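Local coordinates for transcriptional regulator (Saccharomonospora viridis, PDB 4NEL), which probably acts as a TetR-family transcriptional repressor, binding DNA through an N-terminal helix-turn-helix domain and small molecules in its C-terminal helical domain, at residues A[46-51]-A[110-115]; A[131-136]-A[144-149]. All blocks are in the same frame, centred on the assembly; numbering follows the deposited sequence.

How the interactions relate
From the N terminus, the chain passes through the three helices 2-18, 25-32 and 36-42 of the predicted DNA-binding domain and enters helix 46-69, whose first residues make one side of interaction 1. The other side is the start of helix 111-137, so this contact closes a long, mostly helical loop of 58 residues and ties the DNA-binding domain to the ligand-binding domain. Helix 111-137 then runs on to its far end, where interaction 2 closes a short loop of seven residues onto helix 146-166. The two contacts neither nest nor cross; they follow in series on one helix, centres 32 Å apart and nearest atoms about 17 Å apart.

Interaction 1 of 2, residues A[46-51]-A[110-115]; sequences KKDILL and NPKIRD
N110, at the N-cap position of helix 111-137, meets the end of K47, and the two side chains come from opposite directions. The lysine chain is fully extended, CG standing anti to the backbone N (chi1 176°), which carries its end across to the second helix. There N110 OD1 lies 3.2 Å from K47 CE, touching the methylene rather than the ammonium group; this buried oxygen has no hydrogen-bonding partner in the model. K112 follows with a chain bent at chi3 (-50°), which turns its terminus back toward helix 46-69 and across K47 at about a right angle. K47 NZ sits 3.3 Å from K112 CE, and the two ammonium nitrogens, K47 NZ and K112 NZ, are just 3.7 Å apart. Such closeness of like charges is probably unfavourable, though D48 OD1, 4.5 Å from K112 NZ, may ease it without forming a salt bridge. K112 NZ also rests against L51 CD2 at 3.5 Å. In the TetR family the helix corresponding to 46-69 leads from the helix-turn-helix domain into the ligand-binding domain, and here the segment 46-51 runs nearly parallel to 111-115, at 10°, with the axes 10.9 Å apart. I113 makes the apolar part of the contact: its CD1 lies 3.3 Å from L51 CD1, shorter than a usual methyl contact, and with L51 chi1 unstaggered the exact fit is doubtful. I113 CD1 also reaches L50 CD2 at 4.0 Å, crossing L50 at about a right angle. Helix 92-107 flanks this apolar patch, where V103 and S107 touch I113 and E106 touches L50.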
loop_
_atom_site.group_PDB
_atom_site.type_symbol
_atom_site.label_atom_id
_atom_site.label_comp_id
_atom_site.label_asym_id
_atom_site.label_seq_id
_atom_site.Cartn_x
_atom_site.Cartn_y
_atom_site.Cartn_z
ATOM N N LYS A 46 2.968 -23.234 -6.809
ATOM C CA LYS A 46 1.982 -22.285 -6.349
ATOM C C LYS A 46 2.438 -20.865 -6.684
ATOM O O LYS A 46 1.641 -19.991 -7.040
ATOM C CB LYS A 46 1.793 -22.467 -4.838
ATOM C CG LYS A 46 0.587 -21.732 -4.339
ATOM C CD LYS A 46 0.433 -21.771 -2.841
ATOM C CE LYS A 46 -0.692 -20.827 -2.510
ATOM N NZ LYS A 46 -0.939 -20.690 -1.066
ATOM N N LYS A 47 3.746 -20.658 -6.596
ATOM C CA LYS A 47 4.347 -19.398 -6.987
ATOM C C LYS A 47 3.998 -19.039 -8.462
ATOM O O LYS A 47 3.779 -17.873 -8.798
ATOM C CB LYS A 47 5.862 -19.472 -6.788
ATOM C CG LYS A 47 6.615 -18.234 -7.257
ATOM C CD LYS A 47 8.116 -18.507 -7.300
ATOM C CE LYS A 47 8.903 -17.294 -7.758
ATOM N NZ LYS A 47 10.355 -17.616 -7.804
ATOM N N ASP A 48 3.935 -20.038 -9.330
ATOM C CA ASP A 48 3.566 -19.788 -10.720
ATOM C C ASP A 48 2.139 -19.251 -10.818
ATOM O O ASP A 48 1.798 -18.510 -11.720
ATOM C CB ASP A 48 3.761 -21.028 -11.595
ATOM C CG ASP A 48 5.240 -21.348 -11.821
ATOM O OD1 ASP A 48 6.023 -20.460 -12.224
ATOM O OD2 ASP A 48 5.614 -22.514 -11.622
ATOM N N ILE A 49 1.310 -19.623 -9.875
ATOM C CA ILE A 49 -0.034 -19.115 -9.855
ATOM C C ILE A 49 0.019 -17.622 -9.464
ATOM O O ILE A 49 -0.605 -16.782 -10.114
ATOM C CB ILE A 49 -0.930 -20.016 -8.935
ATOM C CG1 ILE A 49 -1.036 -21.400 -9.591
ATOM C CG2 ILE A 49 -2.319 -19.423 -8.723
ATOM C CD1 ILE A 49 -1.783 -22.428 -8.779
ATOM N N LEU A 50 0.777 -17.260 -8.436
ATOM C CA LEU A 50 0.796 -15.843 -8.058
ATOM C C LEU A 50 1.355 -14.995 -9.180
ATOM O O LEU A 50 0.887 -13.872 -9.431
ATOM C CB LEU A 50 1.586 -15.621 -6.796
ATOM C CG LEU A 50 1.627 -14.160 -6.407
ATOM C CD1 LEU A 50 0.209 -13.647 -6.174
ATOM C CD2 LEU A 50 2.486 -13.981 -5.174
ATOM N N LEU A 51 2.376 -15.527 -9.863
ATOM C CA LEU A 51 2.974 -14.864 -11.017
ATOM C C LEU A 51 1.970 -14.615 -12.121
ATOM O O LEU A 51 1.879 -13.523 -12.669
ATOM C CB LEU A 51 4.062 -15.789 -11.580
ATOM C CG LEU A 51 5.412 -15.195 -11.833
ATOM C CD1 LEU A 51 5.881 -14.406 -10.612
ATOM C CD2 LEU A 51 6.374 -16.347 -12.146
ATOM N N ASN A 110 10.238 -11.535 -2.872
ATOM C CA ASN A 110 10.563 -12.261 -4.092
ATOM C C ASN A 110 11.031 -11.399 -5.294
ATOM O O ASN A 110 10.254 -10.601 -5.843
ATOM C CB ASN A 110 9.338 -13.091 -4.505
ATOM C CG ASN A 110 9.667 -14.131 -5.557
ATOM O OD1 ASN A 110 8.877 -14.386 -6.472
ATOM N ND2 ASN A 110 10.841 -14.719 -5.451
ATOM N N PRO A 111 12.298 -11.594 -5.743
ATOM C CA PRO A 111 12.813 -10.843 -6.897
ATOM C C PRO A 111 11.959 -10.883 -8.172
ATOM O O PRO A 111 11.775 -9.830 -8.779
ATOM C CB PRO A 111 14.175 -11.489 -7.163
ATOM C CG PRO A 111 14.267 -12.674 -6.260
ATOM C CD PRO A 111 13.358 -12.396 -5.115
ATOM N N LYS A 112 11.467 -12.058 -8.594
ATOM C CA LYS A 112 10.661 -12.146 -9.849
ATOM C C LYS A 112 9.362 -11.389 -9.776
ATOM O O LYS A 112 8.952 -10.776 -10.763
ATOM C CB LYS A 112 10.325 -13.582 -10.296
ATOM C CG LYS A 112 11.323 -14.264 -11.226
ATOM C CD LYS A 112 10.700 -15.499 -11.894
ATOM C CE LYS A 112 10.014 -16.438 -10.886
ATOM N NZ LYS A 112 9.498 -17.737 -11.428
ATOM N N ILE A 113 8.677 -11.484 -8.632
ATOM C CA ILE A 113 7.441 -10.740 -8.441
ATOM C C ILE A 113 7.782 -9.251 -8.537
ATOM O O ILE A 113 7.075 -8.464 -9.192
ATOM C CB ILE A 113 6.787 -11.067 -7.063
ATOM C CG1 ILE A 113 6.153 -12.469 -7.079
ATOM C CG2 ILE A 113 5.754 -10.037 -6.685
ATOM C CD1 ILE A 113 4.977 -12.642 -8.026
ATOM N N ARG A 114 8.877 -8.895 -7.867
ATOM C CA ARG A 114 9.354 -7.504 -7.771
ATOM C C ARG A 114 9.629 -6.942 -9.171
ATOM O O ARG A 114 9.117 -5.882 -9.535
ATOM C CB ARG A 114 10.620 -7.431 -6.870
ATOM C CG ARG A 114 11.137 -6.033 -6.536
ATOM C CD ARG A 114 12.446 -6.032 -5.724
ATOM N NE ARG A 114 12.355 -6.824 -4.486
ATOM C CZ ARG A 114 13.052 -7.943 -4.189
ATOM N NH1 ARG A 114 13.995 -8.429 -5.004
ATOM N NH2 ARG A 114 12.842 -8.576 -3.027
ATOM N N ASP A 115 10.441 -7.655 -9.944
ATOM C CA ASP A 115 10.776 -7.246 -11.347
ATOM C C ASP A 115 9.528 -7.008 -12.167
ATOM O O ASP A 115 9.361 -5.968 -12.805
ATOM C CB ASP A 115 11.574 -8.332 -12.048
ATOM C CG ASP A 115 12.881 -8.616 -11.374
ATOM O OD1 ASP A 115 13.366 -7.733 -10.626
ATOM O OD2 ASP A 115 13.426 -9.721 -11.598
#

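Interaction 2 of 2, residues A[131-136]-A[144-149]; sequences TIRTGQ and QDADEL
With CG anti to the carbonyl carbon (chi1 -67°) and the chain extended as far as NE, R133 reaches across A146 to D147; Q136, with a similar first torsion (-74°), extends toward the backbone of Q144. A146 CB lies over the centre of one face of the R133 guanidinium, 3.9 Å from CZ. R133 NH2 forms a salt bridge to D147 OD2 (3.2 Å), which lies at the guanidinium edge, in its plane, while the nitrogen stands above the carboxylate plane. Y125 OH, on the same helix as R133, bonds D147 OD1, so both carboxylate oxygens are engaged. These groups join the two helices at either end of a short connection in the C-terminal domain, where D145 N-caps helix 146-166: its OD1 accepts from D147 N (2.8 Å) and E148 N. Q136 NE2 donates to Q144 O just ahead of the cap (2.9 Å, N-H...O angle 137°) and weakly to R142 O, so the glutamine amide grips the connecting loop, and a water donates to Q136 OE1 and weakly accepts from A146 N. On the buried side, I132 CG2 packs against A146 CB (4.0 Å) and L149 CD2 (3.9 Å).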
loop_
_atom_site.group_PDB
_atom_site.type_symbol
_atom_site.label_atom_id
_atom_site.label_comp_id
_atom_site.label_asym_id
_atom_site.label_seq_id
_atom_site.Cartn_x
_atom_site.Cartn_y
_atom_site.Cartn_z
ATOM N N THR A 131 -0.006 11.342 -20.459
ATOM C CA THR A 131 -1.242 12.066 -20.450
ATOM C C THR A 131 -0.928 13.453 -19.905
ATOM O O THR A 131 -1.400 14.442 -20.408
ATOM C CB THR A 131 -2.284 11.376 -19.545
ATOM O OG1 THR A 131 -2.524 10.032 -19.995
ATOM C CG2 THR A 131 -3.576 12.129 -19.510
ATOM N N ILE A 132 -0.114 13.548 -18.871
ATOM C CA ILE A 132 0.182 14.857 -18.345
ATOM C C ILE A 132 0.935 15.658 -19.405
ATOM O O ILE A 132 0.680 16.831 -19.603
ATOM C CB ILE A 132 0.911 14.794 -16.978
ATOM C CG1 ILE A 132 -0.054 14.277 -15.867
ATOM C CG2 ILE A 132 1.452 16.175 -16.606
ATOM C CD1 ILE A 132 0.628 13.667 -14.649
ATOM N N ARG A 133 1.865 15.039 -20.090
ATOM C CA ARG A 133 2.591 15.757 -21.166
ATOM C C ARG A 133 1.695 16.195 -22.292
ATOM O O ARG A 133 1.869 17.296 -22.835
ATOM C CB ARG A 133 3.715 14.914 -21.735
ATOM C CG ARG A 133 4.794 14.692 -20.717
ATOM C CD ARG A 133 6.136 14.398 -21.357
ATOM N NE ARG A 133 7.202 14.384 -20.354
ATOM C CZ ARG A 133 7.494 13.349 -19.576
ATOM N NH1 ARG A 133 6.792 12.218 -19.639
ATOM N NH2 ARG A 133 8.476 13.465 -18.705
ATOM N N THR A 134 0.752 15.333 -22.657
ATOM C CA THR A 134 -0.219 15.642 -23.708
ATOM C C THR A 134 -1.039 16.895 -23.297
ATOM O O THR A 134 -1.228 17.818 -24.082
ATOM C CB THR A 134 -1.123 14.406 -23.980
ATOM O OG1 THR A 134 -0.321 13.264 -24.325
ATOM C CG2 THR A 134 -2.110 14.649 -25.114
ATOM N N GLY A 135 -1.476 16.978 -22.032
ATOM C CA GLY A 135 -2.232 18.145 -21.598
ATOM C C GLY A 135 -1.433 19.440 -21.529
ATOM O O GLY A 135 -1.988 20.527 -21.680
ATOM N N GLN A 136 -0.147 19.317 -21.256
ATOM C CA GLN A 136 0.731 20.460 -21.150
ATOM C C GLN A 136 0.937 21.020 -22.569
ATOM O O GLN A 136 0.907 22.255 -22.772
ATOM C CB GLN A 136 2.074 20.051 -20.542
ATOM C CG GLN A 136 2.041 19.764 -19.066
ATOM C CD GLN A 136 3.344 19.215 -18.506
ATOM O OE1 GLN A 136 4.216 18.754 -19.242
ATOM N NE2 GLN A 136 3.474 19.257 -17.173
ATOM N N GLN A 144 4.707 21.839 -14.976
ATOM C CA GLN A 144 5.550 21.376 -13.898
ATOM C C GLN A 144 6.136 20.074 -14.403
ATOM O O GLN A 144 5.751 19.598 -15.461
ATOM C CB GLN A 144 4.764 21.216 -12.601
ATOM C CG GLN A 144 5.651 21.142 -11.365
ATOM C CD GLN A 144 4.927 21.626 -10.113
ATOM O OE1 GLN A 144 4.324 22.711 -10.107
ATOM N NE2 GLN A 144 5.003 20.838 -9.039
ATOM N N ASP A 145 7.114 19.539 -13.690
ATOM C CA ASP A 145 7.736 18.307 -14.092
ATOM C C ASP A 145 6.654 17.210 -14.114
ATOM O O ASP A 145 5.961 16.962 -13.127
ATOM C CB ASP A 145 8.915 18.005 -13.156
ATOM C CG ASP A 145 9.677 16.762 -13.552
ATOM O OD1 ASP A 145 9.074 15.856 -14.141
ATOM O OD2 ASP A 145 10.883 16.679 -13.256
ATOM N N ALA A 146 6.487 16.596 -15.277
ATOM C CA ALA A 146 5.485 15.548 -15.469
ATOM C C ALA A 146 5.795 14.283 -14.703
ATOM O O ALA A 146 4.889 13.584 -14.309
ATOM C CB ALA A 146 5.333 15.218 -16.948
ATOM N N ASP A 147 7.061 13.952 -14.546
ATOM C CA ASP A 147 7.459 12.749 -13.800
ATOM C C ASP A 147 7.220 12.938 -12.306
ATOM O O ASP A 147 6.791 12.019 -11.632
ATOM C CB ASP A 147 8.930 12.389 -14.059
ATOM C CG ASP A 147 9.151 11.733 -15.440
ATOM O OD1 ASP A 147 8.521 10.708 -15.765
ATOM O OD2 ASP A 147 10.001 12.231 -16.189
ATOM N N GLU A 148 7.498 14.137 -11.812
ATOM C CA GLU A 148 7.227 14.455 -10.403
ATOM C C GLU A 148 5.741 14.448 -10.150
ATOM O O GLU A 148 5.281 13.989 -9.138
ATOM C CB GLU A 148 7.721 15.852 -10.023
ATOM C CG GLU A 148 9.187 15.938 -9.625
ATOM C CD GLU A 148 9.601 17.343 -9.179
ATOM O OE1 GLU A 148 8.762 18.274 -9.235
ATOM O OE2 GLU A 148 10.782 17.521 -8.782
ATOM N N LEU A 149 5.001 14.992 -11.097
ATOM C CA LEU A 149 3.560 15.064 -11.010
ATOM C C LEU A 149 2.972 13.660 -11.095
ATOM O O LEU A 149 2.083 13.323 -10.327
ATOM C CB LEU A 149 3.081 15.951 -12.118
ATOM C CG LEU A 149 1.940 16.917 -11.942
ATOM C CD1 LEU A 149 1.910 17.668 -10.601
ATOM C CD2 LEU A 149 2.086 17.893 -13.115
HETATM O O HOH W 1 6.995 18.035 -18.268
#